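Local coordinates for maternal effect protein oskar (Drosophila melanogaster, PDB 5A4A) that induces germ plasm formation in the fly and binds RNA through its OSK domain, which has an SGNH hydrolase-like fold, at residues D17-L22 against R44-E49; S54-S59 against R67-R72; G126-C129 against V133-D136. One frame throughout, in Å; residues are numbered along the deposited sequence.

Overall arrangement
The three contacts lie within the OSK domain, whose fold is that of the SGNH hydrolases: a central, mostly parallel sheet flanked by helices. Contacts 1 and 2 adjoin, with centres about 11 Å apart, and S54 ties them together: its OG lies 2.8 Å from R44 O, a probable hydrogen bond. Both reach the same sheet on one side of the chain's centre. Contact 3, G126-C129 against V133-D136, lies on the opposite side, its centre about 30 Å from that of contact 1 and about 26 Å from that of contact 2. Arginines of contacts 1 and 2 hold sulfate ions, probably from the crystallisation liquor, which is consistent with an anion-binding surface suited to RNA.

Contact 1 (D17-L22 against R44-E49); sequences DYDAYL and RFRRHE. With SO4 (sulfate ion), chain E; SO4 (sulfate ion), chain F.
A side-on, two-nitrogen salt bridge from R46 to D19 joins these segments, and the same guanidinium also holds a sulfate. R46 NE donates to D19 OD1 over 2.9 Å and R46 NH2 to D19 OD2 over 2.9 Å, both on the syn side of the carboxylate; the two planes are turned 32° apart, so the fit is twisted. The bend at chi2 of R46 (-66°) brings the guanidinium across to D19, while its NH1 reaches O4 of the chain E sulfate at 3.0 Å. H48 grips that ion through its backbone N and ND1. Beside the salt bridge, R44 N donates to Y18 O over 2.8 Å at 164°, and a water bridges D19 OD1 and R44 O. The aliphatic part of R44 runs alongside the Y18 ring, its CG at the ring edge, before NE and NH2 turn to the chain F sulfate, which F45 N also binds. Two anions held by neighbouring residues are consistent with a phosphate-binding surface. The R44-E49 loop links helix 31-40 to strand 53-54, where R46 bonds with Q53 through the backbone; D17-L22 leads into strand 21-22, and A20 packs on A37 of helix 31-40.

Contact 2 (S54-S59 against R67-R72); sequences SGLCVS and RNRLKR. With SO4 (sulfate ion), chain G.
One face of the R69 guanidinium is covered by L56 CD2, which stands 3.9 Å above the plane and over its centre; V58 CG2 lies at the edge, near the plane. R69 projects from helix 63-71, and V58 lies on strand 56-58, so this is helix-on-sheet packing within the SGNH hydrolase-like alpha/beta fold. The short axes approach to 10.0 Å at 131° between their N-to-C directions. R69 reaches the S54-S59 segment with CG anti to the backbone nitrogen (chi1 -177°) and a turn at chi2 (69°). Its methylene CG also touches L56 CD2, and the two side chains cross at about a right angle. The other branch of L56 meets the helix as well: CD1 lies 4.1 Å from L70 CD2, an apolar contact. M28 of strand 25-29 packs on both leucines, and M110 of helix 96-112 on L70.

The polar end of R69 has several partners. NH2 donates to L11 O, its main partner outside the segments, and NH1 makes a weak bond to R72 O. G55 occupies a type II' turn from S54 to C57, closed by the bond from C57 N to S54 O; its positive phi suits glycine. A water links that turn to the arginine, donating to G55 O at 2.6 Å and accepting from R69 NH2 at 2.9 Å.

Contact 3 (G126-C129 against V133-D136); sequences GNYC and VLCD
This is a local apolar contact, in which the loop leading into helix 132-148 folds back on that helix's first turn through one CH-pi interaction and a sulfur contact. The Y128 ring and L134 provide the evidence. Methyl CD1 of L134 sits over one face of the ring, 4.0 Å from its centroid and 29° off the normal. That offset places the methyl toward the inner end of the ring: L134 CD1 is 3.6 Å from Y128 CD1 and just as near Y128 CG, whereas the hydroxyl end extends beyond it. The second branch is engaged too, for L134 CD2 lies 3.6 Å from Y128 CB, and the isobutyl group therefore spans the root of the tyrosine side chain. The two side chains cross at about a right angle. With CG of L134 anti to the backbone nitrogen (chi1 178°), the leucine extends from the helix over the inner part of the ring face.

One residue further along the helix, C135 turns its SG toward the loop backbone, at 3.6 Å from Y128 O and 4.0 Å from C129 O. The sulfur thus rests against two successive carbonyl oxygens. No hydrogen bond crosses between the segments, and the modest 157 Å² buried between them comes mainly from Y128, L134 and C135. The nearest CA pairing, Y128 with L134 at 7.2 Å and C129 with C135 at 6.9 Å, shows the loop running beside the helix start.

Around the pair, D131 accepts a hydrogen bond from L134 N near the beginning of helix 132-148. E185 and P186 of a later loop also touch the tyrosine. The contact joins the loop after strand 116-120 to helix 132-148, and helix 87-91 packs against both partners, I90 on L134 and M91 on Y128.

Contact 1 (D17-L22 against R44-E49)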
loop_
_atom_site.group_PDB
_atom_site.type_symbol
_atom_site.label_atom_id
_atom_site.label_comp_id
_atom_site.label_asym_id
_atom_site.label_seq_id
_atom_site.Cartn_x
_atom_site.Cartn_y
_atom_site.Cartn_z
ATOM N N ASP A 17 -12.228 -4.785 -13.917
ATOM C CA ASP A 17 -13.590 -4.257 -13.984
ATOM C C ASP A 17 -14.113 -3.790 -12.627
ATOM O O ASP A 17 -14.934 -2.876 -12.564
ATOM C CB ASP A 17 -14.559 -5.291 -14.572
ATOM C CG ASP A 17 -14.406 -5.449 -16.074
ATOM O OD1 ASP A 17 -13.796 -4.563 -16.713
ATOM O OD2 ASP A 17 -14.904 -6.457 -16.617
ATOM N N TYR A 18 -13.631 -4.419 -11.553
ATOM C CA TYR A 18 -14.142 -4.183 -10.204
ATOM C C TYR A 18 -13.047 -3.965 -9.162
ATOM O O TYR A 18 -13.271 -3.301 -8.153
ATOM C CB TYR A 18 -14.994 -5.371 -9.753
ATOM C CG TYR A 18 -16.118 -5.706 -10.704
ATOM C CD1 TYR A 18 -17.251 -4.907 -10.775
ATOM C CD2 TYR A 18 -16.044 -6.817 -11.536
ATOM C CE1 TYR A 18 -18.285 -5.203 -11.645
ATOM C CE2 TYR A 18 -17.075 -7.123 -12.414
ATOM C CZ TYR A 18 -18.191 -6.310 -12.460
ATOM O OH TYR A 18 -19.219 -6.603 -13.324
ATOM N N ASP A 19 -11.878 -4.554 -9.386
ATOM C CA ASP A 19 -10.798 -4.479 -8.401
ATOM C C ASP A 19 -9.842 -3.314 -8.655
ATOM O O ASP A 19 -9.807 -2.755 -9.750
ATOM C CB ASP A 19 -10.024 -5.798 -8.348
ATOM C CG ASP A 19 -10.886 -6.962 -7.882
ATOM O OD1 ASP A 19 -11.625 -6.814 -6.888
ATOM O OD2 ASP A 19 -10.834 -8.023 -8.524
ATOM N N ALA A 20 -9.075 -2.953 -7.632
ATOM C CA ALA A 20 -8.218 -1.774 -7.693
ATOM C C ALA A 20 -7.103 -1.963 -8.705
ATOM O O ALA A 20 -6.261 -2.835 -8.536
ATOM C CB ALA A 20 -7.631 -1.469 -6.319
ATOM N N TYR A 21 -7.136 -1.154 -9.763
ATOM C CA TYR A 21 -6.096 -1.130 -10.798
ATOM C C TYR A 21 -5.727 0.314 -11.152
ATOM O O TYR A 21 -6.569 1.215 -11.109
ATOM C CB TYR A 21 -6.609 -1.796 -12.073
ATOM C CG TYR A 21 -6.410 -3.292 -12.178
ATOM C CD1 TYR A 21 -7.104 -4.166 -11.349
ATOM C CD2 TYR A 21 -5.551 -3.833 -13.136
ATOM C CE1 TYR A 21 -6.943 -5.531 -11.458
ATOM C CE2 TYR A 21 -5.382 -5.206 -13.251
ATOM C CZ TYR A 21 -6.084 -6.044 -12.400
ATOM O OH TYR A 21 -5.936 -7.408 -12.491
ATOM N N LEU A 22 -4.478 0.525 -11.550
ATOM C CA LEU A 22 -4.041 1.826 -12.012
ATOM C C LEU A 22 -3.374 1.588 -13.372
ATOM O O LEU A 22 -2.356 0.903 -13.449
ATOM C CB LEU A 22 -3.063 2.407 -10.985
ATOM C CG LEU A 22 -2.598 3.867 -10.927
ATOM C CD1 LEU A 22 -2.033 4.163 -9.545
ATOM C CD2 LEU A 22 -1.547 4.148 -11.935
ATOM N N ARG A 44 -14.483 -1.133 -6.845
ATOM C CA ARG A 44 -15.634 -1.611 -6.075
ATOM C C ARG A 44 -15.117 -2.462 -4.924
ATOM O O ARG A 44 -14.050 -3.062 -5.027
ATOM C CB ARG A 44 -16.534 -2.462 -6.967
ATOM C CG ARG A 44 -17.039 -1.741 -8.214
ATOM C CD ARG A 44 -18.019 -0.642 -7.850
ATOM N NE ARG A 44 -19.181 -1.185 -7.154
ATOM C CZ ARG A 44 -20.201 -1.784 -7.759
ATOM N NH1 ARG A 44 -20.213 -1.913 -9.080
ATOM N NH2 ARG A 44 -21.211 -2.254 -7.044
ATOM N N PHE A 45 -15.875 -2.544 -3.838
ATOM C CA PHE A 45 -15.430 -3.331 -2.689
ATOM C C PHE A 45 -15.939 -4.762 -2.813
ATOM O O PHE A 45 -17.007 -4.986 -3.366
ATOM C CB PHE A 45 -15.929 -2.704 -1.381
ATOM C CG PHE A 45 -15.404 -1.320 -1.123
ATOM C CD1 PHE A 45 -14.042 -1.044 -1.208
ATOM C CD2 PHE A 45 -16.280 -0.283 -0.811
ATOM C CE1 PHE A 45 -13.561 0.241 -0.978
ATOM C CE2 PHE A 45 -15.798 1.006 -0.571
ATOM C CZ PHE A 45 -14.433 1.262 -0.660
ATOM N N ARG A 46 -15.175 -5.732 -2.321
ATOM C CA ARG A 46 -15.612 -7.124 -2.359
ATOM C C ARG A 46 -16.792 -7.320 -1.417
ATOM O O ARG A 46 -16.707 -6.981 -0.232
ATOM C CB ARG A 46 -14.483 -8.054 -1.944
ATOM C CG ARG A 46 -13.334 -8.105 -2.958
ATOM C CD ARG A 46 -13.833 -8.733 -4.250
ATOM N NE ARG A 46 -12.783 -8.876 -5.257
ATOM C CZ ARG A 46 -12.168 -10.023 -5.523
ATOM N NH1 ARG A 46 -12.496 -11.113 -4.840
ATOM N NH2 ARG A 46 -11.226 -10.075 -6.463
ATOM N N ARG A 47 -17.889 -7.881 -1.921
ATOM C CA ARG A 47 -19.106 -7.868 -1.100
ATOM C C ARG A 47 -19.143 -8.888 0.040
ATOM O O ARG A 47 -19.880 -8.703 1.003
ATOM C CB ARG A 47 -20.377 -7.900 -1.965
ATOM C CG ARG A 47 -20.411 -8.920 -3.074
ATOM C CD ARG A 47 -21.439 -8.517 -4.162
ATOM N NE ARG A 47 -20.842 -7.793 -5.287
ATOM N N HIS A 48 -18.342 -9.946 -0.048
ATOM C CA HIS A 48 -18.447 -11.031 0.931
ATOM C C HIS A 48 -17.421 -10.995 2.052
ATOM O O HIS A 48 -17.427 -11.866 2.919
ATOM C CB HIS A 48 -18.420 -12.398 0.228
ATOM C CG HIS A 48 -19.468 -12.541 -0.825
ATOM N ND1 HIS A 48 -19.178 -12.934 -2.115
ATOM C CD2 HIS A 48 -20.802 -12.314 -0.792
ATOM C CE1 HIS A 48 -20.290 -12.959 -2.823
ATOM N NE2 HIS A 48 -21.292 -12.588 -2.044
ATOM N N GLU A 49 -16.550 -9.990 2.032
ATOM C CA GLU A 49 -15.539 -9.837 3.077
ATOM C C GLU A 49 -15.890 -8.746 4.077
ATOM O O GLU A 49 -16.254 -7.630 3.688
ATOM C CB GLU A 49 -14.153 -9.553 2.482
ATOM C CG GLU A 49 -13.396 -10.799 2.043
ATOM C CD GLU A 49 -13.945 -11.377 0.760
ATOM O OE1 GLU A 49 -14.011 -10.642 -0.249
ATOM O OE2 GLU A 49 -14.327 -12.560 0.751
HETATM S S SO4 E . -15.971 -11.672 -3.116
HETATM O O1 SO4 E . -16.655 -10.766 -2.200
HETATM O O2 SO4 E . -16.544 -13.014 -2.996
HETATM O O3 SO4 E . -16.128 -11.184 -4.484
HETATM O O4 SO4 E . -14.561 -11.746 -2.787
HETATM S S SO4 F . -19.606 -1.189 -3.533
HETATM O O1 SO4 F . -20.153 0.148 -3.362
HETATM O O2 SO4 F . -19.312 -1.774 -2.230
HETATM O O3 SO4 F . -20.570 -2.017 -4.247
HETATM O O4 SO4 F . -18.367 -1.128 -4.315
HETATM O O HOH W 1 -13.939 -5.676 -5.811
#

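Contact 2 (S54-S59 against R67-R72)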
loop_
_atom_site.group_PDB
_atom_site.type_symbol
_atom_site.label_atom_id
_atom_site.label_comp_id
_atom_site.label_asym_id
_atom_site.label_seq_id
_atom_site.Cartn_x
_atom_site.Cartn_y
_atom_site.Cartn_z
ATOM N N SER A 54 -10.494 -4.345 -2.153
ATOM C CA SER A 54 -10.779 -4.348 -3.577
ATOM C C SER A 54 -9.519 -4.879 -4.215
ATOM O O SER A 54 -8.501 -4.208 -4.183
ATOM C CB SER A 54 -11.029 -2.930 -4.088
ATOM O OG SER A 54 -11.313 -2.931 -5.476
ATOM N N GLY A 55 -9.577 -6.089 -4.755
ATOM C CA GLY A 55 -8.388 -6.724 -5.297
ATOM C C GLY A 55 -7.320 -6.898 -4.229
ATOM O O GLY A 55 -7.596 -7.410 -3.140
ATOM N N LEU A 56 -6.096 -6.472 -4.545
ATOM C CA LEU A 56 -4.977 -6.600 -3.618
ATOM C C LEU A 56 -4.840 -5.399 -2.675
ATOM O O LEU A 56 -3.857 -5.291 -1.942
ATOM C CB LEU A 56 -3.670 -6.829 -4.400
ATOM C CG LEU A 56 -3.715 -8.004 -5.382
ATOM C CD1 LEU A 56 -2.407 -8.089 -6.177
ATOM C CD2 LEU A 56 -3.975 -9.316 -4.662
ATOM N N CYS A 57 -5.822 -4.501 -2.686
ATOM C CA CYS A 57 -5.897 -3.435 -1.689
ATOM C C CYS A 57 -6.841 -3.839 -0.571
ATOM O O CYS A 57 -8.035 -3.969 -0.796
ATOM C CB CYS A 57 -6.393 -2.123 -2.318
ATOM S SG CYS A 57 -5.145 -1.361 -3.401
ATOM N N VAL A 58 -6.299 -4.031 0.630
ATOM C CA VAL A 58 -7.068 -4.551 1.762
ATOM C C VAL A 58 -6.846 -3.688 3.004
ATOM O O VAL A 58 -5.703 -3.403 3.366
ATOM C CB VAL A 58 -6.612 -6.000 2.101
ATOM C CG1 VAL A 58 -7.457 -6.592 3.244
ATOM C CG2 VAL A 58 -6.655 -6.908 0.849
ATOM N N SER A 59 -7.929 -3.281 3.669
ATOM C CA SER A 59 -7.795 -2.572 4.935
ATOM C C SER A 59 -6.999 -3.410 5.938
ATOM O O SER A 59 -7.288 -4.589 6.140
ATOM C CB SER A 59 -9.173 -2.248 5.529
ATOM O OG SER A 59 -9.019 -1.589 6.779
ATOM N N ARG A 67 2.234 -10.773 1.802
ATOM C CA ARG A 67 2.903 -12.039 1.505
ATOM C C ARG A 67 1.874 -13.168 1.441
ATOM O O ARG A 67 1.894 -13.988 0.514
ATOM C CB ARG A 67 3.969 -12.336 2.569
ATOM C CG ARG A 67 5.236 -11.478 2.466
ATOM C CD ARG A 67 6.172 -11.683 3.664
ATOM N NE ARG A 67 6.760 -13.024 3.706
ATOM C CZ ARG A 67 7.327 -13.560 4.786
ATOM N NH1 ARG A 67 7.388 -12.871 5.917
ATOM N NH2 ARG A 67 7.844 -14.782 4.731
ATOM N N ASN A 68 0.974 -13.200 2.423
ATOM C CA ASN A 68 -0.109 -14.188 2.444
ATOM C C ASN A 68 -1.130 -13.986 1.335
ATOM O O ASN A 68 -1.603 -14.954 0.729
ATOM C CB ASN A 68 -0.831 -14.200 3.800
ATOM C CG ASN A 68 0.031 -14.761 4.915
ATOM O OD1 ASN A 68 0.939 -15.556 4.673
ATOM N ND2 ASN A 68 -0.250 -14.344 6.148
ATOM N N ARG A 69 -1.470 -12.729 1.072
ATOM C CA ARG A 69 -2.485 -12.406 0.072
ATOM C C ARG A 69 -2.071 -12.907 -1.314
ATOM O O ARG A 69 -2.896 -13.437 -2.060
ATOM C CB ARG A 69 -2.747 -10.898 0.043
ATOM C CG ARG A 69 -3.842 -10.453 -0.930
ATOM C CD ARG A 69 -5.217 -10.916 -0.481
ATOM N NE ARG A 69 -6.248 -10.626 -1.476
ATOM C CZ ARG A 69 -6.535 -11.414 -2.508
ATOM N NH1 ARG A 69 -5.855 -12.541 -2.705
ATOM N NH2 ARG A 69 -7.499 -11.073 -3.351
ATOM N N LEU A 70 -0.790 -12.751 -1.650
ATOM C CA LEU A 70 -0.291 -13.198 -2.952
ATOM C C LEU A 70 -0.327 -14.708 -3.138
ATOM O O LEU A 70 -0.410 -15.193 -4.267
ATOM C CB LEU A 70 1.126 -12.675 -3.206
ATOM C CG LEU A 70 1.207 -11.163 -3.394
ATOM C CD1 LEU A 70 2.664 -10.758 -3.624
ATOM C CD2 LEU A 70 0.343 -10.731 -4.562
ATOM N N LYS A 71 -0.260 -15.447 -2.035
ATOM C CA LYS A 71 -0.375 -16.901 -2.092
ATOM C C LYS A 71 -1.811 -17.272 -2.405
ATOM O O LYS A 71 -2.092 -18.366 -2.891
ATOM C CB LYS A 71 0.034 -17.535 -0.765
ATOM C CG LYS A 71 1.480 -17.305 -0.375
ATOM C CD LYS A 71 1.802 -17.928 0.984
ATOM C CE LYS A 71 3.278 -17.745 1.317
ATOM N NZ LYS A 71 3.637 -18.239 2.679
ATOM N N ARG A 72 -2.724 -16.356 -2.104
ATOM C CA ARG A 72 -4.133 -16.582 -2.375
ATOM C C ARG A 72 -4.577 -15.786 -3.595
ATOM O O ARG A 72 -5.733 -15.377 -3.697
ATOM C CB ARG A 72 -4.988 -16.257 -1.145
ATOM C CG ARG A 72 -4.693 -17.176 0.032
ATOM C CD ARG A 72 -5.634 -16.948 1.210
ATOM N NE ARG A 72 -5.449 -17.972 2.237
HETATM S S SO4 G . 8.967 -15.463 8.255
HETATM O O1 SO4 G . 8.018 -16.197 9.093
HETATM O O2 SO4 G . 8.965 -16.055 6.917
HETATM O O3 SO4 G . 8.560 -14.059 8.193
HETATM O O4 SO4 G . 10.313 -15.540 8.816
HETATM O O HOH W 2 -8.872 -9.136 -1.731
#

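Contact 3 (G126-C129 against V133-D136)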
loop_
_atom_site.group_PDB
_atom_site.type_symbol
_atom_site.label_atom_id
_atom_site.label_comp_id
_atom_site.label_asym_id
_atom_site.label_seq_id
_atom_site.Cartn_x
_atom_site.Cartn_y
_atom_site.Cartn_z
ATOM N N GLY A 126 -0.324 11.649 8.354
ATOM C CA GLY A 126 -0.608 13.022 8.735
ATOM C C GLY A 126 -1.030 13.247 10.177
ATOM O O GLY A 126 -0.684 14.273 10.770
ATOM N N ASN A 127 -1.761 12.299 10.751
ATOM C CA ASN A 127 -2.193 12.452 12.144
ATOM C C ASN A 127 -1.130 12.058 13.170
ATOM O O ASN A 127 -1.329 12.226 14.372
ATOM C CB ASN A 127 -3.509 11.708 12.413
ATOM C CG ASN A 127 -3.469 10.248 11.977
ATOM O OD1 ASN A 127 -2.758 9.882 11.044
ATOM N ND2 ASN A 127 -4.252 9.413 12.649
ATOM N N TYR A 128 -0.003 11.539 12.686
ATOM C CA TYR A 128 1.094 11.145 13.565
ATOM C C TYR A 128 2.277 12.085 13.409
ATOM O O TYR A 128 3.405 11.730 13.736
ATOM C CB TYR A 128 1.534 9.697 13.279
ATOM C CG TYR A 128 0.531 8.668 13.743
ATOM C CD1 TYR A 128 0.586 8.151 15.033
ATOM C CD2 TYR A 128 -0.481 8.228 12.905
ATOM C CE1 TYR A 128 -0.333 7.219 15.467
ATOM C CE2 TYR A 128 -1.406 7.295 13.329
ATOM C CZ TYR A 128 -1.324 6.794 14.612
ATOM O OH TYR A 128 -2.242 5.867 15.043
ATOM N N CYS A 129 2.017 13.292 12.923
ATOM C CA CYS A 129 3.093 14.251 12.671
ATOM C C CYS A 129 3.882 14.625 13.935
ATOM O O CYS A 129 5.038 15.019 13.838
ATOM C CB CYS A 129 2.554 15.508 11.968
ATOM S SG CYS A 129 1.262 16.400 12.907
ATOM N N VAL A 133 9.125 9.351 16.666
ATOM C CA VAL A 133 9.608 7.984 16.528
ATOM C C VAL A 133 8.966 7.340 15.307
ATOM O O VAL A 133 9.650 6.749 14.468
ATOM C CB VAL A 133 9.293 7.174 17.806
ATOM C CG1 VAL A 133 9.525 5.689 17.587
ATOM C CG2 VAL A 133 10.136 7.683 18.945
ATOM N N LEU A 134 7.649 7.475 15.192
ATOM C CA LEU A 134 6.952 6.965 14.018
ATOM C C LEU A 134 7.464 7.627 12.737
ATOM O O LEU A 134 7.665 6.957 11.726
ATOM C CB LEU A 134 5.430 7.147 14.158
ATOM C CG LEU A 134 4.562 6.688 12.981
ATOM C CD1 LEU A 134 3.179 6.206 13.474
ATOM C CD2 LEU A 134 4.379 7.821 11.993
ATOM N N CYS A 135 7.663 8.940 12.771
ATOM C CA CYS A 135 8.172 9.641 11.594
ATOM C C CYS A 135 9.584 9.195 11.226
ATOM O O CYS A 135 9.919 9.152 10.049
ATOM C CB CYS A 135 8.126 11.157 11.784
ATOM S SG CYS A 135 6.441 11.812 11.850
ATOM N N ASP A 136 10.401 8.858 12.224
ATOM C CA ASP A 136 11.740 8.334 11.950
ATOM C C ASP A 136 11.666 6.956 11.305
ATOM O O ASP A 136 12.505 6.603 10.467
ATOM C CB ASP A 136 12.589 8.253 13.221
ATOM C CG ASP A 136 14.066 8.075 12.907
ATOM O OD1 ASP A 136 14.618 8.924 12.183
ATOM O OD2 ASP A 136 14.665 7.081 13.365
#